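Local coordinates for protein argininosuccinate lyase (Chelativorans sp., PDB 6RXA) that acts as an EDDS lyase, a C-N lyase of the aspartase/fumarase superfamily, and probably splits argininosuccinate into fumarate and arginine, at residues 127-132 and 469-474; 138-143 and 463-468; 267-272 and 353-358; 376-381 and 421-426. The protein carries 2 engineered substitutions. One frame throughout, in Å; residues are numbered along the deposited sequence.

Overall arrangement
Interactions 1 and 2 join the same pair of long helices, 112-147 and 451-500, at points whose centres are about 13 Å apart; a salt bridge links the two. The helices run antiparallel, so the pairing of 138-143 with 463-468 falls within the span from 127-132 to 469-474. Interactions 3 and 4 follow one another inside that same span. Interaction 3, about 26 Å from interaction 2 between centres, docks helix 353-362 beside a small two-stranded sheet. Interaction 4, about 35 Å from interaction 3 between centres, lies in the C-terminal argininosuccinate lyase region. Helix 451-500 thus comes back to pair with helix 112-147 after the chain has built further long helices and the C-terminal region.

Interaction 1: residues 127-132 and 469-474; sequences QLLRTI and RAWLAN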
loop_
_atom_site.group_PDB
_atom_site.type_symbol
_atom_site.label_atom_id
_atom_site.label_comp_id
_atom_site.label_asym_id
_atom_site.label_seq_id
_atom_site.Cartn_x
_atom_site.Cartn_y
_atom_site.Cartn_z
ATOM N N GLN A 127 2.821 4.574 24.068
ATOM C CA GLN A 127 3.775 4.171 23.040
ATOM C C GLN A 127 4.292 5.370 22.255
ATOM O O GLN A 127 5.427 5.352 21.767
ATOM C CB GLN A 127 3.141 3.147 22.109
ATOM C CG GLN A 127 2.876 1.810 22.792
ATOM C CD GLN A 127 4.128 1.153 23.328
ATOM O OE1 GLN A 127 5.054 0.849 22.582
ATOM N NE2 GLN A 127 4.165 0.927 24.637
ATOM N N LEU A 128 3.475 6.414 22.128
ATOM C CA LEU A 128 3.927 7.641 21.484
ATOM C C LEU A 128 4.972 8.354 22.332
ATOM O O LEU A 128 5.978 8.840 21.797
ATOM C CB LEU A 128 2.723 8.522 21.166
ATOM C CG LEU A 128 2.906 9.752 20.291
ATOM C CD1 LEU A 128 3.603 9.353 19.015
ATOM C CD2 LEU A 128 1.530 10.329 20.005
ATOM N N LEU A 129 4.791 8.412 23.657
ATOM C CA LEU A 129 5.841 8.974 24.502
ATOM C C LEU A 129 7.114 8.126 24.446
ATOM O O LEU A 129 8.226 8.659 24.390
ATOM C CB LEU A 129 5.357 9.135 25.941
ATOM C CG LEU A 129 4.207 10.127 26.100
ATOM C CD1 LEU A 129 3.808 10.258 27.558
ATOM C CD2 LEU A 129 4.556 11.493 25.536
ATOM N N ARG A 130 6.968 6.798 24.455
ATOM C CA ARG A 130 8.112 5.907 24.264
ATOM C C ARG A 130 8.832 6.209 22.953
ATOM O O ARG A 130 10.073 6.261 22.903
ATOM C CB ARG A 130 7.591 4.470 24.279
ATOM C CG ARG A 130 8.644 3.402 24.118
ATOM C CD ARG A 130 7.990 2.043 23.901
ATOM N NE ARG A 130 8.977 0.968 23.812
ATOM C CZ ARG A 130 8.785 -0.168 23.146
ATOM N NH1 ARG A 130 7.636 -0.382 22.496
ATOM N NH2 ARG A 130 9.751 -1.079 23.113
ATOM N N THR A 131 8.067 6.422 21.882
ATOM C CA THR A 131 8.645 6.697 20.573
ATOM C C THR A 131 9.333 8.053 20.546
ATOM O O THR A 131 10.454 8.171 20.032
ATOM C CB THR A 131 7.531 6.630 19.520
ATOM O OG1 THR A 131 7.007 5.298 19.443
ATOM C CG2 THR A 131 8.039 7.024 18.150
ATOM N N ILE A 132 8.688 9.089 21.097
ATOM C CA ILE A 132 9.308 10.408 21.169
ATOM C C ILE A 132 10.615 10.346 21.946
ATOM O O ILE A 132 11.613 10.949 21.548
ATOM C CB ILE A 132 8.312 11.435 21.744
ATOM C CG1 ILE A 132 7.213 11.680 20.701
ATOM C CG2 ILE A 132 9.005 12.736 22.113
ATOM C CD1 ILE A 132 6.001 12.439 21.216
ATOM N N ARG A 469 13.093 17.624 25.117
ATOM C CA ARG A 469 13.105 16.884 26.376
ATOM C C ARG A 469 12.120 17.487 27.368
ATOM O O ARG A 469 11.455 16.762 28.108
ATOM C CB ARG A 469 14.526 16.830 26.952
ATOM C CG ARG A 469 15.508 15.996 26.135
ATOM C CD ARG A 469 16.853 15.816 26.852
ATOM N NE ARG A 469 17.578 17.085 26.919
ATOM C CZ ARG A 469 18.497 17.489 26.041
ATOM N NH1 ARG A 469 19.059 18.668 26.203
ATOM N NH2 ARG A 469 18.846 16.737 25.005
ATOM N N ALA A 470 11.985 18.815 27.383
ATOM C CA ALA A 470 11.052 19.446 28.308
ATOM C C ALA A 470 9.609 19.092 27.963
ATOM O O ALA A 470 8.801 18.819 28.857
ATOM C CB ALA A 470 11.271 20.957 28.293
ATOM N N TRP A 471 9.262 19.090 26.673
ATOM C CA TRP A 471 7.919 18.683 26.274
ATOM C C TRP A 471 7.630 17.263 26.742
ATOM O O TRP A 471 6.559 16.978 27.290
ATOM C CB TRP A 471 7.782 18.778 24.753
ATOM C CG TRP A 471 6.404 18.479 24.268
ATOM C CD1 TRP A 471 5.439 19.384 23.970
ATOM C CD2 TRP A 471 5.825 17.185 24.059
ATOM N NE1 TRP A 471 4.290 18.742 23.560
ATOM C CE2 TRP A 471 4.502 17.390 23.612
ATOM C CE3 TRP A 471 6.301 15.875 24.186
ATOM C CZ2 TRP A 471 3.641 16.335 23.311
ATOM C CZ3 TRP A 471 5.439 14.821 23.885
ATOM C CH2 TRP A 471 4.125 15.064 23.456
ATOM N N LEU A 472 8.583 16.355 26.525
ATOM C CA LEU A 472 8.396 14.965 26.921
ATOM C C LEU A 472 8.268 14.827 28.429
ATOM O O LEU A 472 7.415 14.078 28.919
ATOM C CB LEU A 472 9.567 14.129 26.413
ATOM C CG LEU A 472 9.557 12.653 26.819
ATOM C CD1 LEU A 472 8.345 11.927 26.281
ATOM C CD2 LEU A 472 10.837 11.995 26.324
ATOM N N ALA A 473 9.105 15.528 29.187
ATOM C CA ALA A 473 9.009 15.455 30.635
ATOM C C ALA A 473 7.653 15.942 31.127
ATOM O O ALA A 473 7.064 15.340 32.035
ATOM C CB ALA A 473 10.137 16.277 31.249
ATOM N N ASN A 474 7.150 17.040 30.557
ATOM C CA ASN A 474 5.866 17.575 30.988
ATOM C C ASN A 474 4.736 16.601 30.680
ATOM O O ASN A 474 3.864 16.353 31.530
ATOM C CB ASN A 474 5.606 18.925 30.325
ATOM C CG ASN A 474 4.211 19.444 30.605
ATOM O OD1 ASN A 474 3.957 20.047 31.647
ATOM N ND2 ASN A 474 3.291 19.195 29.677
#
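Leu-129 meets both Trp-471 and Leu-472 in an apolar contact between two helices. Its CB lies 4.1 Å from CD1 of Leu-472. Beyond it, CG stands anti to the carbonyl carbon and beside the backbone N (chi1 -64°), and of the two branches it carries, CD2 does the touching across the contact. This methyl sits 3.8 Å from Trp-471 CZ3 and 3.9 Å from Leu-472 CD1, touching both the indole and the leucine. Helices 112-147 and 451-500, to which the segments belong, are long members of the central helical bundle characteristic of the aspartase/fumarase superfamily; here the short segments run antiparallel at 155°, with axes 10.6 Å apart. Trp-471 CG is anti to its backbone N (chi1 -176°), and the six-membered ring reaches the opposing helix with CZ3 and CH2. One turn on from Leu-129, Ile-132 brings CD1 to 3.6 Å from Trp-471 CZ3, its side chain crossing that of the tryptophan at about a right angle. Leu-472 CD1 also approaches the backbone, 3.8 Å from Leu-129 O. Tyr-190 of helix 168-193 stacks edge-to-face with Trp-471.

Interaction 2: residues 138-143 and 463-468; sequences YREAVV and AELHKD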
loop_
_atom_site.group_PDB
_atom_site.type_symbol
_atom_site.label_atom_id
_atom_site.label_comp_id
_atom_site.label_asym_id
_atom_site.label_seq_id
_atom_site.Cartn_x
_atom_site.Cartn_y
_atom_site.Cartn_z
ATOM N N TYR A 138 17.861 9.358 19.402
ATOM C CA TYR A 138 18.459 9.254 18.072
ATOM C C TYR A 138 18.970 10.608 17.615
ATOM O O TYR A 138 20.119 10.727 17.172
ATOM C CB TYR A 138 17.375 8.713 17.145
ATOM C CG TYR A 138 17.683 8.408 15.693
ATOM C CD1 TYR A 138 18.922 7.973 15.270
ATOM C CD2 TYR A 138 16.673 8.523 14.742
ATOM C CE1 TYR A 138 19.146 7.672 13.933
ATOM C CE2 TYR A 138 16.887 8.218 13.412
ATOM C CZ TYR A 138 18.133 7.794 13.014
ATOM O OH TYR A 138 18.367 7.498 11.685
ATOM N N ARG A 139 18.155 11.654 17.778
ATOM C CA ARG A 139 18.604 12.992 17.414
ATOM C C ARG A 139 19.796 13.427 18.257
ATOM O O ARG A 139 20.738 14.050 17.741
ATOM C CB ARG A 139 17.448 13.990 17.515
ATOM C CG ARG A 139 17.820 15.365 17.007
ATOM C CD ARG A 139 16.672 16.330 17.132
ATOM N NE ARG A 139 17.010 17.596 16.499
ATOM C CZ ARG A 139 16.330 18.719 16.656
ATOM N NH1 ARG A 139 15.288 18.748 17.469
ATOM N NH2 ARG A 139 16.699 19.812 16.004
ATOM N N GLU A 140 19.794 13.100 19.554
ATOM C CA GLU A 140 20.937 13.424 20.407
ATOM C C GLU A 140 22.212 12.796 19.859
ATOM O O GLU A 140 23.253 13.456 19.755
ATOM C CB GLU A 140 20.703 12.956 21.847
ATOM C CG GLU A 140 19.748 13.815 22.632
ATOM C CD GLU A 140 19.399 13.233 23.983
ATOM O OE1 GLU A 140 19.812 12.089 24.262
ATOM O OE2 GLU A 140 18.688 13.911 24.763
ATOM N N ALA A 141 22.153 11.508 19.509
ATOM C CA ALA A 141 23.338 10.834 18.988
ATOM C C ALA A 141 23.819 11.476 17.692
ATOM O O ALA A 141 25.030 11.635 17.484
ATOM C CB ALA A 141 23.048 9.355 18.786
ATOM N N VAL A 142 22.887 11.857 16.822
ATOM C CA VAL A 142 23.212 12.489 15.540
ATOM C C VAL A 142 23.902 13.832 15.755
ATOM O O VAL A 142 24.937 14.117 15.146
ATOM C CB VAL A 142 21.920 12.636 14.717
ATOM C CG1 VAL A 142 22.073 13.598 13.553
ATOM C CG2 VAL A 142 21.445 11.265 14.227
ATOM N N VAL A 143 23.321 14.691 16.596
ATOM C CA VAL A 143 23.875 16.026 16.802
ATOM C C VAL A 143 25.206 15.955 17.539
ATOM O O VAL A 143 26.161 16.668 17.197
ATOM C CB VAL A 143 22.860 16.903 17.555
ATOM C CG1 VAL A 143 23.480 18.243 17.922
ATOM C CG2 VAL A 143 21.625 17.125 16.725
ATOM N N ALA A 463 19.573 23.688 21.454
ATOM C CA ALA A 463 18.483 24.393 22.118
ATOM C C ALA A 463 17.147 23.718 21.844
ATOM O O ALA A 463 16.304 23.607 22.742
ATOM C CB ALA A 463 18.463 25.852 21.666
ATOM N N GLU A 464 16.938 23.259 20.607
ATOM C CA GLU A 464 15.713 22.541 20.271
ATOM C C GLU A 464 15.606 21.239 21.056
ATOM O O GLU A 464 14.522 20.883 21.526
ATOM C CB GLU A 464 15.639 22.304 18.759
ATOM C CG GLU A 464 15.308 23.567 17.975
ATOM C CD GLU A 464 15.219 23.368 16.470
ATOM O OE1 GLU A 464 15.447 22.252 15.950
ATOM O OE2 GLU A 464 14.905 24.363 15.783
ATOM N N LEU A 465 16.725 20.524 21.224
ATOM C CA LEU A 465 16.699 19.265 21.963
ATOM C C LEU A 465 16.318 19.487 23.421
ATOM O O LEU A 465 15.615 18.661 24.021
ATOM C CB LEU A 465 18.067 18.592 21.872
ATOM C CG LEU A 465 18.290 17.762 20.608
ATOM C CD1 LEU A 465 19.774 17.502 20.395
ATOM C CD2 LEU A 465 17.521 16.448 20.704
ATOM N N HIS A 466 16.790 20.583 24.016
ATOM C CA HIS A 466 16.354 20.936 25.358
ATOM C C HIS A 466 14.838 21.093 25.413
ATOM O O HIS A 466 14.190 20.602 26.347
ATOM C CB HIS A 466 17.047 22.226 25.794
ATOM C CG HIS A 466 16.691 22.647 27.179
ATOM N ND1 HIS A 466 17.299 22.115 28.296
ATOM C CD2 HIS A 466 15.761 23.520 27.634
ATOM C CE1 HIS A 466 16.771 22.656 29.380
ATOM N NE2 HIS A 466 15.835 23.512 29.006
ATOM N N LYS A 467 14.253 21.759 24.418
ATOM C CA LYS A 467 12.800 21.909 24.372
ATOM C C LYS A 467 12.099 20.576 24.111
ATOM O O LYS A 467 11.034 20.315 24.689
ATOM C CB LYS A 467 12.422 22.940 23.309
ATOM C CG LYS A 467 12.839 24.374 23.653
ATOM C CD LYS A 467 12.486 25.314 22.501
ATOM C CE LYS A 467 11.733 26.551 22.962
ATOM N NZ LYS A 467 12.592 27.764 22.895
ATOM N N ASP A 468 12.679 19.721 23.256
ATOM C CA ASP A 468 12.124 18.393 23.013
ATOM C C ASP A 468 12.014 17.612 24.325
ATOM O O ASP A 468 10.985 16.986 24.620
ATOM C CB ASP A 468 13.035 17.581 22.068
ATOM C CG ASP A 468 13.147 18.139 20.645
ATOM O OD1 ASP A 468 12.207 18.790 20.131
ATOM O OD2 ASP A 468 14.198 17.872 20.001
HETATM O O HOH W 1 12.878 20.344 18.075
#
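A single guanidinium, that of Arg-139, holds two carboxylates one helical turn apart, those of Glu-464 and Asp-468, in a largely buried contact. The arginine chain leaves its helix fully extended from CG to NE, with CG anti to the backbone N (chi1 -174°). At its tip NH2 gives Glu-464 OE1 a nearly straight hydrogen bond of 2.7 Å (N-H...O 166°), with the oxygen close to the guanidinium plane and met nearly along its C-O axis, although the carboxylate itself is turned 55° against that plane. The second salt bridge, from NH1 to Asp-468 OD2 at 2.9 Å, is a weak, bent hydrogen bond. A water reinforces it, accepting from NH1 and donating to Asp-468 OD1 at 2.7 Å. Ser-176 takes the NE hydrogen and Arg-187 shares Asp-468 OD1, both from helix 168-193.

Leu-465 packs underneath this network: its CG lies over one guanidinium face, and its CD2 is 3.7 Å from Arg-139 CD. The same CD2 meets Glu-140 CG, whose carboxylate turns to Arg-469, while CD1 reaches Val-143 CG2 at 4.1 Å. An alanine in place of Arg-139 would probably leave the charges of Glu-464 and Asp-468 without this shared partner and uncover one flank of Leu-465. The two segments run antiparallel, and the salt-bridge network joins helix 112-147 to helix 451-500 within the long-helix bundle that characterises the aspartase/fumarase superfamily.

Interaction 3: residues 267-272 and 353-358; sequences YQVAEL and KERMRQ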
loop_
_atom_site.group_PDB
_atom_site.type_symbol
_atom_site.label_atom_id
_atom_site.label_comp_id
_atom_site.label_asym_id
_atom_site.label_seq_id
_atom_site.Cartn_x
_atom_site.Cartn_y
_atom_site.Cartn_z
ATOM N N TYR A 267 33.557 1.593 -1.389
ATOM C CA TYR A 267 33.678 2.954 -0.885
ATOM C C TYR A 267 34.693 3.003 0.250
ATOM O O TYR A 267 35.621 3.816 0.237
ATOM C CB TYR A 267 32.368 3.470 -0.310
ATOM C CG TYR A 267 31.228 3.914 -1.216
ATOM C CD1 TYR A 267 30.740 3.106 -2.245
ATOM C CD2 TYR A 267 30.561 5.110 -0.964
ATOM C CE1 TYR A 267 29.655 3.491 -3.007
ATOM C CE2 TYR A 267 29.472 5.500 -1.730
ATOM C CZ TYR A 267 29.020 4.681 -2.740
ATOM O OH TYR A 267 27.919 5.037 -3.480
ATOM N N GLN A 268 34.489 2.150 1.263
ATOM C CA GLN A 268 35.335 2.049 2.451
ATOM C C GLN A 268 35.644 3.411 3.070
ATOM O O GLN A 268 36.760 3.672 3.530
ATOM C CB GLN A 268 36.586 1.196 2.222
ATOM C CG GLN A 268 37.349 1.445 0.961
ATOM C CD GLN A 268 38.530 0.499 0.828
ATOM O OE1 GLN A 268 38.793 -0.317 1.715
ATOM N NE2 GLN A 268 39.246 0.600 -0.283
ATOM N N VAL A 269 34.626 4.266 3.161
ATOM C CA VAL A 269 34.804 5.540 3.855
ATOM C C VAL A 269 34.250 5.537 5.273
ATOM O O VAL A 269 34.474 6.508 6.010
ATOM C CB VAL A 269 34.252 6.743 3.065
ATOM C CG1 VAL A 269 35.053 6.926 1.773
ATOM C CG2 VAL A 269 32.783 6.545 2.815
ATOM N N ALA A 270 33.542 4.487 5.681
ATOM C CA ALA A 270 33.168 4.326 7.069
ATOM C C ALA A 270 33.133 2.837 7.367
ATOM O O ALA A 270 33.023 2.001 6.466
ATOM C CB ALA A 270 31.808 4.945 7.406
ATOM N N GLU A 271 33.237 2.518 8.650
ATOM C CA GLU A 271 33.156 1.140 9.113
ATOM C C GLU A 271 32.231 1.078 10.317
ATOM O O GLU A 271 32.345 1.904 11.230
ATOM C CB GLU A 271 34.544 0.618 9.490
ATOM C CG GLU A 271 34.565 -0.882 9.755
ATOM C CD GLU A 271 35.970 -1.458 9.939
ATOM O OE1 GLU A 271 36.064 -2.602 10.421
ATOM O OE2 GLU A 271 36.969 -0.785 9.597
ATOM N N LEU A 272 31.323 0.110 10.319
ATOM C CA LEU A 272 30.500 -0.112 11.490
ATOM C C LEU A 272 31.360 -0.587 12.650
ATOM O O LEU A 272 32.323 -1.338 12.473
ATOM C CB LEU A 272 29.480 -1.201 11.196
ATOM C CG LEU A 272 28.371 -0.829 10.225
ATOM C CD1 LEU A 272 27.544 -2.066 9.865
ATOM C CD2 LEU A 272 27.457 0.256 10.798
ATOM N N LYS A 353 38.723 8.917 7.904
ATOM C CA LYS A 353 38.890 10.323 7.548
ATOM C C LYS A 353 39.838 10.493 6.374
ATOM O O LYS A 353 39.619 11.360 5.516
ATOM C CB LYS A 353 39.380 11.125 8.752
ATOM C CG LYS A 353 38.394 11.142 9.906
ATOM C CD LYS A 353 38.851 12.107 10.985
ATOM C CE LYS A 353 37.910 12.100 12.173
ATOM N NZ LYS A 353 38.341 13.050 13.242
ATOM N N GLU A 354 40.896 9.679 6.313
ATOM C CA GLU A 354 41.869 9.834 5.236
ATOM C C GLU A 354 41.256 9.474 3.889
ATOM O O GLU A 354 41.470 10.181 2.896
ATOM C CB GLU A 354 43.106 8.971 5.503
ATOM C CG GLU A 354 44.067 9.520 6.540
ATOM C CD GLU A 354 45.438 8.858 6.467
ATOM O OE1 GLU A 354 45.809 8.363 5.380
ATOM O OE2 GLU A 354 46.145 8.832 7.497
ATOM N N ARG A 355 40.504 8.379 3.829
ATOM C CA ARG A 355 39.890 7.988 2.564
ATOM C C ARG A 355 38.814 8.986 2.154
ATOM O O ARG A 355 38.684 9.309 0.967
ATOM C CB ARG A 355 39.339 6.568 2.682
ATOM C CG ARG A 355 38.737 5.978 1.427
ATOM C CD ARG A 355 39.734 5.335 0.467
ATOM N NE ARG A 355 40.633 4.272 0.958
ATOM C CZ ARG A 355 40.404 3.364 1.914
ATOM N NH1 ARG A 355 39.286 3.336 2.626
ATOM N NH2 ARG A 355 41.354 2.475 2.175
ATOM N N MET A 356 38.035 9.488 3.113
ATOM C CA MET A 356 37.043 10.512 2.804
ATOM C C MET A 356 37.701 11.723 2.150
ATOM O O MET A 356 37.232 12.217 1.120
ATOM C CB MET A 356 36.339 10.950 4.087
ATOM C CG MET A 356 35.292 9.982 4.618
ATOM S SD MET A 356 34.639 10.568 6.194
ATOM C CE MET A 356 33.219 9.497 6.396
ATOM N N ARG A 357 38.794 12.203 2.740
ATOM C CA ARG A 357 39.513 13.338 2.165
ATOM C C ARG A 357 40.083 12.987 0.798
ATOM O O ARG A 357 40.042 13.808 -0.132
ATOM C CB ARG A 357 40.633 13.762 3.112
ATOM C CG ARG A 357 41.364 15.031 2.699
ATOM C CD ARG A 357 42.521 15.321 3.686
ATOM N NE ARG A 357 42.229 14.876 5.056
ATOM C CZ ARG A 357 42.846 13.872 5.690
ATOM N NH1 ARG A 357 42.488 13.554 6.929
ATOM N NH2 ARG A 357 43.824 13.193 5.102
ATOM N N GLN A 358 40.625 11.775 0.648
ATOM C CA GLN A 358 41.200 11.376 -0.633
ATOM C C GLN A 358 40.166 11.459 -1.748
ATOM O O GLN A 358 40.420 12.040 -2.808
ATOM C CB GLN A 358 41.749 9.952 -0.547
ATOM C CG GLN A 358 42.316 9.437 -1.851
ATOM C CD GLN A 358 42.855 8.024 -1.746
ATOM O OE1 GLN A 358 42.665 7.343 -0.736
ATOM N NE2 GLN A 358 43.531 7.574 -2.795
#
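Gln-268 and Arg-355 stack flat group on flat group where the start of helix 353-362 docks beside a small antiparallel sheet of strands 270-271 and 350-351. Residues 267-269 form the turn leading into the first of these strands, with Gln-268 in a left-handed backbone conformation.

The polar part of the contact is this stack. The amide and guanidinium planes are only 17° apart, and Gln-268 CD lies 3.3 Å above the guanidinium plane, offset toward its rim. Arg-355 gets there by a folded chain: chi2 of 84° bends CD and chi3 of 55° bends NE. The fold also brings NH1 to 2.7 Å from Gln-268 O, which lies at the guanidinium edge, in its plane. An alanine at Arg-355, lacking the guanidinium, would probably leave the Gln-268 amide without its stacking partner and free to turn.

Backbone bonds of Val-269 to Trp-262 and Asn-352 fix the turn, while the side chain of Asn-352 binds Arg-355 N at the start of the helix.

Packing by aliphatic groups centres on Val-269, whose side chain starts out toward the helix. Its CG1 lies 3.8 Å from Arg-355 CG, and its CB is 3.7 Å from Met-356 CG. The extended Met-356 chain then continues past the valine until its methyl, CE, comes 3.3 Å from Val-269 O.

Interaction 4: residues 376-381 and 421-426; sequences RRVGID and AGINVS
Val-378 presses both of its methyls onto the loop 421-426. Its CG2 lies 3.5 Å from CD1 of Ile-423, and its CG1 lies 3.8 Å from CG1 of Val-425, so the valine straddles two residues that flank Asn-424. Val-378 CG1 also comes 3.4 Å from Asn-424 O. Ile-380 adds a second methyl to the Ile-423 tip, CD1 to CD1 at 3.9 Å, the two side chains crossing at about a right angle. With CG1 anti to the backbone N (chi1 -175°), Ile-423 CG1 itself lies 3.9 Å from Val-378 CG1, and CD1 carries on to the two methyls. At the other end, Arg-377 comes nearest with its CB, 4.2 Å from Val-425 CG1.

The loop is shaped by an inverse gamma turn centred on Asn-424, closed by a weak bond of 3.0 Å from Val-425 N to Ile-423 O. Gln-412 of helix 408-419 also donates to Ile-423 O. Behind the front layer, Leu-374 of helix 367-378 touches Ile-380, Ile-423 and Val-425. Gly-379, with positive phi, ends that helix and carries the chain on to Ile-380.

Farther out, Ser-426 and Asp-381 are N-caps of helices 427-434 and 382-399, and the guanidinium of Arg-377 forms a salt bridge with Asp-429. The contact therefore joins a helix end to an interhelical loop within the C-terminal argininosuccinate lyase region. Side chain meets side chain here mainly through aliphatic carbons, and the fit of the two segments depends mostly on the shapes of the valines and isoleucines, with polar links supplied around the margin.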
loop_
_atom_site.group_PDB
_atom_site.type_symbol
_atom_site.label_atom_id
_atom_site.label_comp_id
_atom_site.label_asym_id
_atom_site.label_seq_id
_atom_site.Cartn_x
_atom_site.Cartn_y
_atom_site.Cartn_z
ATOM N N ARG A 376 33.488 33.959 -11.845
ATOM C CA ARG A 376 33.807 35.071 -10.957
ATOM C C ARG A 376 35.030 35.839 -11.440
ATOM O O ARG A 376 35.063 37.073 -11.355
ATOM C CB ARG A 376 34.040 34.523 -9.549
ATOM C CG ARG A 376 34.104 35.563 -8.451
ATOM C CD ARG A 376 34.373 34.904 -7.091
ATOM N NE ARG A 376 33.263 34.062 -6.638
ATOM C CZ ARG A 376 33.287 32.729 -6.561
ATOM N NH1 ARG A 376 34.372 32.041 -6.903
ATOM N NH2 ARG A 376 32.211 32.081 -6.133
ATOM N N ARG A 377 36.037 35.134 -11.966
ATOM C CA ARG A 377 37.299 35.780 -12.320
ATOM C C ARG A 377 37.264 36.426 -13.700
ATOM O O ARG A 377 37.782 37.535 -13.873
ATOM C CB ARG A 377 38.445 34.767 -12.252
ATOM C CG ARG A 377 38.783 34.301 -10.839
ATOM C CD ARG A 377 39.627 35.323 -10.080
ATOM N NE ARG A 377 40.973 35.442 -10.637
ATOM C CZ ARG A 377 41.896 36.294 -10.199
ATOM N NH1 ARG A 377 41.627 37.114 -9.192
ATOM N NH2 ARG A 377 43.092 36.328 -10.774
ATOM N N VAL A 378 36.692 35.753 -14.701
ATOM C CA VAL A 378 36.691 36.268 -16.069
ATOM C C VAL A 378 35.309 36.689 -16.548
ATOM O O VAL A 378 35.184 37.203 -17.671
ATOM C CB VAL A 378 37.358 35.299 -17.067
ATOM C CG1 VAL A 378 38.726 34.860 -16.544
ATOM C CG2 VAL A 378 36.479 34.094 -17.336
ATOM N N GLY A 379 34.268 36.480 -15.746
ATOM C CA GLY A 379 32.960 37.024 -16.043
ATOM C C GLY A 379 32.168 36.312 -17.113
ATOM O O GLY A 379 31.113 36.820 -17.511
ATOM N N ILE A 380 32.640 35.159 -17.606
ATOM C CA ILE A 380 31.832 34.371 -18.532
ATOM C C ILE A 380 30.561 33.897 -17.820
ATOM O O ILE A 380 30.471 33.900 -16.588
ATOM C CB ILE A 380 32.616 33.181 -19.105
ATOM C CG1 ILE A 380 33.101 32.252 -17.998
ATOM C CG2 ILE A 380 33.828 33.668 -19.895
ATOM C CD1 ILE A 380 34.009 31.133 -18.510
ATOM N N ASP A 381 29.565 33.493 -18.612
ATOM C CA ASP A 381 28.317 32.998 -18.038
ATOM C C ASP A 381 28.501 31.567 -17.545
ATOM O O ASP A 381 29.445 30.874 -17.932
ATOM C CB ASP A 381 27.176 33.051 -19.060
ATOM C CG ASP A 381 27.348 32.047 -20.184
ATOM O OD1 ASP A 381 28.155 32.307 -21.106
ATOM O OD2 ASP A 381 26.686 30.988 -20.130
ATOM N N ALA A 421 39.786 29.693 -27.526
ATOM C CA ALA A 421 40.501 30.736 -26.819
ATOM C C ALA A 421 40.922 30.239 -25.444
ATOM O O ALA A 421 40.238 29.418 -24.823
ATOM C CB ALA A 421 39.617 31.975 -26.630
ATOM N N GLY A 422 42.058 30.744 -24.981
ATOM C CA GLY A 422 42.483 30.506 -23.621
ATOM C C GLY A 422 41.599 31.265 -22.643
ATOM O O GLY A 422 40.564 31.835 -22.989
ATOM N N ILE A 423 42.022 31.261 -21.386
ATOM C CA ILE A 423 41.237 31.900 -20.333
ATOM C C ILE A 423 42.193 32.493 -19.313
ATOM O O ILE A 423 43.203 31.879 -18.954
ATOM C CB ILE A 423 40.214 30.922 -19.711
ATOM C CG1 ILE A 423 39.332 31.658 -18.697
ATOM C CG2 ILE A 423 40.922 29.731 -19.086
ATOM C CD1 ILE A 423 37.873 31.181 -18.690
ATOM N N ASN A 424 41.858 33.694 -18.840
ATOM C CA ASN A 424 42.784 34.507 -18.052
ATOM C C ASN A 424 42.616 34.202 -16.564
ATOM O O ASN A 424 42.044 34.971 -15.789
ATOM C CB ASN A 424 42.563 35.985 -18.355
ATOM C CG ASN A 424 43.842 36.788 -18.312
ATOM O OD1 ASN A 424 44.888 36.337 -18.776
ATOM N ND2 ASN A 424 43.765 37.989 -17.755
ATOM N N VAL A 425 43.140 33.037 -16.167
ATOM C CA VAL A 425 43.179 32.621 -14.769
ATOM C C VAL A 425 44.564 32.050 -14.481
ATOM O O VAL A 425 45.264 31.566 -15.371
ATOM C CB VAL A 425 42.084 31.591 -14.406
ATOM C CG1 VAL A 425 40.694 32.174 -14.671
ATOM C CG2 VAL A 425 42.291 30.302 -15.173
ATOM N N SER A 426 44.947 32.107 -13.210
ATOM C CA SER A 426 46.283 31.721 -12.788
ATOM C C SER A 426 46.296 30.300 -12.239
ATOM O O SER A 426 45.260 29.711 -11.909
ATOM C CB SER A 426 46.790 32.671 -11.700
ATOM O OG SER A 426 46.044 32.488 -10.505
#